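Local coordinates for serine acetyltransferase (Entamoeba histolytica, PDB 3Q1X), which catalyses the transfer of an acetyl group to the hydroxyl of L-serine, giving O-acetylserine for cysteine biosynthesis, at the interface of chains A and B. Residues are numbered along the deposited sequence; one frame, centred on the assembly and turned at random. Chains: chain A/B, Serine acetyltransferase.

The interface of chains A and B. Residues chain A 78-79, 149, 153; chain B 27-30, 121-122, 125.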
loop_
_atom_site.group_PDB
_atom_site.type_symbol
_atom_site.label_atom_id
_atom_site.label_comp_id
_atom_site.label_asym_id
_atom_site.label_seq_id
_atom_site.Cartn_x
_atom_site.Cartn_y
_atom_site.Cartn_z
ATOM N N ALA A 78 -13.982 -23.854 0.130
ATOM C CA ALA A 78 -12.728 -24.186 -0.565
ATOM C C ALA A 78 -11.587 -24.518 0.399
ATOM O O ALA A 78 -10.848 -25.476 0.185
ATOM C CB ALA A 78 -12.326 -23.074 -1.526
ATOM N N TYR A 79 -11.476 -23.736 1.468
ATOM C CA TYR A 79 -10.416 -23.897 2.459
ATOM C C TYR A 79 -10.753 -24.893 3.565
ATOM O O TYR A 79 -9.862 -25.399 4.251
ATOM C CB TYR A 79 -10.104 -22.550 3.102
ATOM C CG TYR A 79 -9.309 -21.604 2.234
ATOM C CD1 TYR A 79 -7.921 -21.714 2.137
ATOM C CD2 TYR A 79 -9.946 -20.590 1.523
ATOM C CE1 TYR A 79 -7.198 -20.825 1.355
ATOM C CE2 TYR A 79 -9.240 -19.714 0.740
ATOM C CZ TYR A 79 -7.867 -19.830 0.661
ATOM O OH TYR A 79 -7.152 -18.956 -0.118
ATOM N N TYR A 149 -8.202 -19.635 7.545
ATOM C CA TYR A 149 -7.634 -19.438 6.214
ATOM C C TYR A 149 -8.269 -18.288 5.429
ATOM O O TYR A 149 -7.601 -17.280 5.118
ATOM C CB TYR A 149 -7.730 -20.739 5.418
ATOM C CG TYR A 149 -6.694 -21.767 5.831
ATOM C CD1 TYR A 149 -6.888 -22.552 6.968
ATOM C CD2 TYR A 149 -5.524 -21.951 5.094
ATOM C CE1 TYR A 149 -5.944 -23.489 7.369
ATOM C CE2 TYR A 149 -4.565 -22.899 5.489
ATOM C CZ TYR A 149 -4.791 -23.658 6.632
ATOM O OH TYR A 149 -3.870 -24.598 7.048
ATOM N N GLU A 153 -7.213 -14.358 4.234
ATOM C CA GLU A 153 -7.177 -13.940 2.828
ATOM C C GLU A 153 -7.970 -12.652 2.618
ATOM O O GLU A 153 -7.523 -11.733 1.935
ATOM C CB GLU A 153 -7.736 -15.034 1.914
ATOM C CG GLU A 153 -7.597 -14.730 0.426
ATOM C CD GLU A 153 -7.812 -15.961 -0.437
ATOM O OE1 GLU A 153 -8.835 -16.656 -0.252
ATOM O OE2 GLU A 153 -6.955 -16.235 -1.291
ATOM N N ARG B 27 -7.210 -29.269 -2.924
ATOM C CA ARG B 27 -8.269 -28.269 -2.861
ATOM C C ARG B 27 -8.284 -27.414 -4.116
ATOM O O ARG B 27 -7.238 -27.164 -4.716
ATOM C CB ARG B 27 -8.085 -27.374 -1.634
ATOM C CG ARG B 27 -8.283 -28.110 -0.328
ATOM C CD ARG B 27 -7.987 -27.227 0.871
ATOM N NE ARG B 27 -8.282 -27.914 2.127
ATOM C CZ ARG B 27 -9.507 -28.133 2.608
ATOM N NH1 ARG B 27 -10.584 -27.732 1.938
ATOM N NH2 ARG B 27 -9.652 -28.773 3.762
ATOM N N ASP B 28 -9.473 -26.985 -4.515
ATOM C CA ASP B 28 -9.614 -26.001 -5.574
ATOM C C ASP B 28 -9.928 -24.648 -4.944
ATOM O O ASP B 28 -11.047 -24.382 -4.486
ATOM C CB ASP B 28 -10.668 -26.421 -6.601
ATOM C CG ASP B 28 -10.153 -27.484 -7.581
ATOM O OD1 ASP B 28 -8.964 -27.883 -7.511
ATOM O OD2 ASP B 28 -10.951 -27.920 -8.433
ATOM N N TYR B 29 -8.904 -23.810 -4.913
ATOM C CA TYR B 29 -8.945 -22.531 -4.224
ATOM C C TYR B 29 -9.671 -21.461 -5.041
ATOM O O TYR B 29 -9.731 -21.562 -6.276
ATOM C CB TYR B 29 -7.516 -22.093 -3.883
ATOM C CG TYR B 29 -6.823 -23.019 -2.908
ATOM C CD1 TYR B 29 -6.951 -22.831 -1.538
ATOM C CD2 TYR B 29 -6.036 -24.080 -3.357
ATOM C CE1 TYR B 29 -6.326 -23.673 -0.635
ATOM C CE2 TYR B 29 -5.397 -24.931 -2.459
ATOM C CZ TYR B 29 -5.543 -24.721 -1.101
ATOM O OH TYR B 29 -4.920 -25.553 -0.205
ATOM N N PRO B 30 -10.236 -20.437 -4.358
ATOM C CA PRO B 30 -10.931 -19.342 -5.044
ATOM C C PRO B 30 -10.022 -18.645 -6.053
ATOM O O PRO B 30 -8.863 -18.350 -5.743
ATOM C CB PRO B 30 -11.286 -18.381 -3.902
ATOM C CG PRO B 30 -11.331 -19.246 -2.682
ATOM C CD PRO B 30 -10.230 -20.244 -2.894
ATOM N N SER B 121 0.134 -23.619 2.772
ATOM C CA SER B 121 -0.921 -23.238 1.833
ATOM C C SER B 121 -1.380 -21.782 1.971
ATOM O O SER B 121 -1.628 -21.145 0.963
ATOM C CB SER B 121 -2.124 -24.200 1.864
ATOM O OG SER B 121 -2.913 -24.044 3.018
ATOM N N LEU B 122 -1.488 -21.260 3.200
ATOM C CA LEU B 122 -1.952 -19.873 3.402
ATOM C C LEU B 122 -0.879 -18.843 3.050
ATOM O O LEU B 122 -1.183 -17.743 2.562
ATOM C CB LEU B 122 -2.431 -19.644 4.840
ATOM C CG LEU B 122 -3.232 -18.345 5.000
ATOM C CD1 LEU B 122 -4.510 -18.388 4.141
ATOM C CD2 LEU B 122 -3.562 -18.106 6.448
ATOM N N ARG B 125 -0.842 -18.777 -0.691
ATOM C CA ARG B 125 -2.028 -18.139 -1.241
ATOM C C ARG B 125 -2.043 -16.627 -1.074
ATOM O O ARG B 125 -2.490 -15.921 -1.968
ATOM C CB ARG B 125 -3.292 -18.738 -0.621
ATOM C CG ARG B 125 -3.639 -20.126 -1.129
ATOM C CD ARG B 125 -4.298 -20.068 -2.491
ATOM N NE ARG B 125 -5.520 -19.274 -2.454
ATOM C CZ ARG B 125 -6.217 -18.903 -3.522
ATOM N NH1 ARG B 125 -5.804 -19.230 -4.746
ATOM N NH2 ARG B 125 -7.325 -18.188 -3.362
HETATM O O HOH W 1 -2.175 -25.582 5.021
#
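With CG anti to its carbonyl carbon (chi1 -75°), A:Tyr79, the last residue of helix 59-79, drives its phenol into chain B, where B:Arg125 reaches it on a chain bent at both chi2 and chi3. The guanidinium meets the phenol tip: NE of B:Arg125 donates to the hydroxyl OH of A:Tyr79 at 2.9 Å, with the oxygen close to the guanidinium plane. A:Glu153, its CG anti to the backbone N and its chain extended, brings OE2 to 2.9 Å from NH2 of B:Arg125. The hydrogen bond in this salt bridge is weak, and the two planes are steeply crossed. The other carboxylate oxygen takes a weak bond from the A:Tyr79 hydroxyl, so phenol and carboxylate approach the arginine as a linked pair; the carboxylate's probable negative charge would favour the guanidinium cation. Within chain B, the backbone O of B:Pro30 accepts from NH2 of B:Arg125 at 2.8 Å on a carbonyl lone pair, and CB of B:Tyr29 lies over the centre of one guanidinium face; together they help to hold the group's orientation.

B:Tyr29 and B:Pro30 both pack over one face of the A:Tyr79 ring, on opposite flanks of it. B:Tyr29 turns its CD1-CE1 edge toward that face, the planes 64° apart, and CE1 of A:Tyr79 comes within 3.5 Å of CD1 of B:Tyr29, while CD of B:Pro30 lies near CE2 and also packs on the methyl of A:Ala78. Above, extended B:Arg27 caps the helix end: NH1 donates to O of A:Ala78 from above the carbonyl plane, and O of A:Tyr79 sits over the centre of the guanidinium face.

Farther along, CB and CD1 of B:Leu122 pack against CD2 of A:Tyr149, above the rim of the ring. The whole A-B interface, of which this is the part between helical regions of two copies in the deposited trimer, is not an exact two-fold; the contact probably helps hold these copies together. Water 1 joins the phenol OH of A:Tyr149, 2.8 Å away, to OG of B:Ser121.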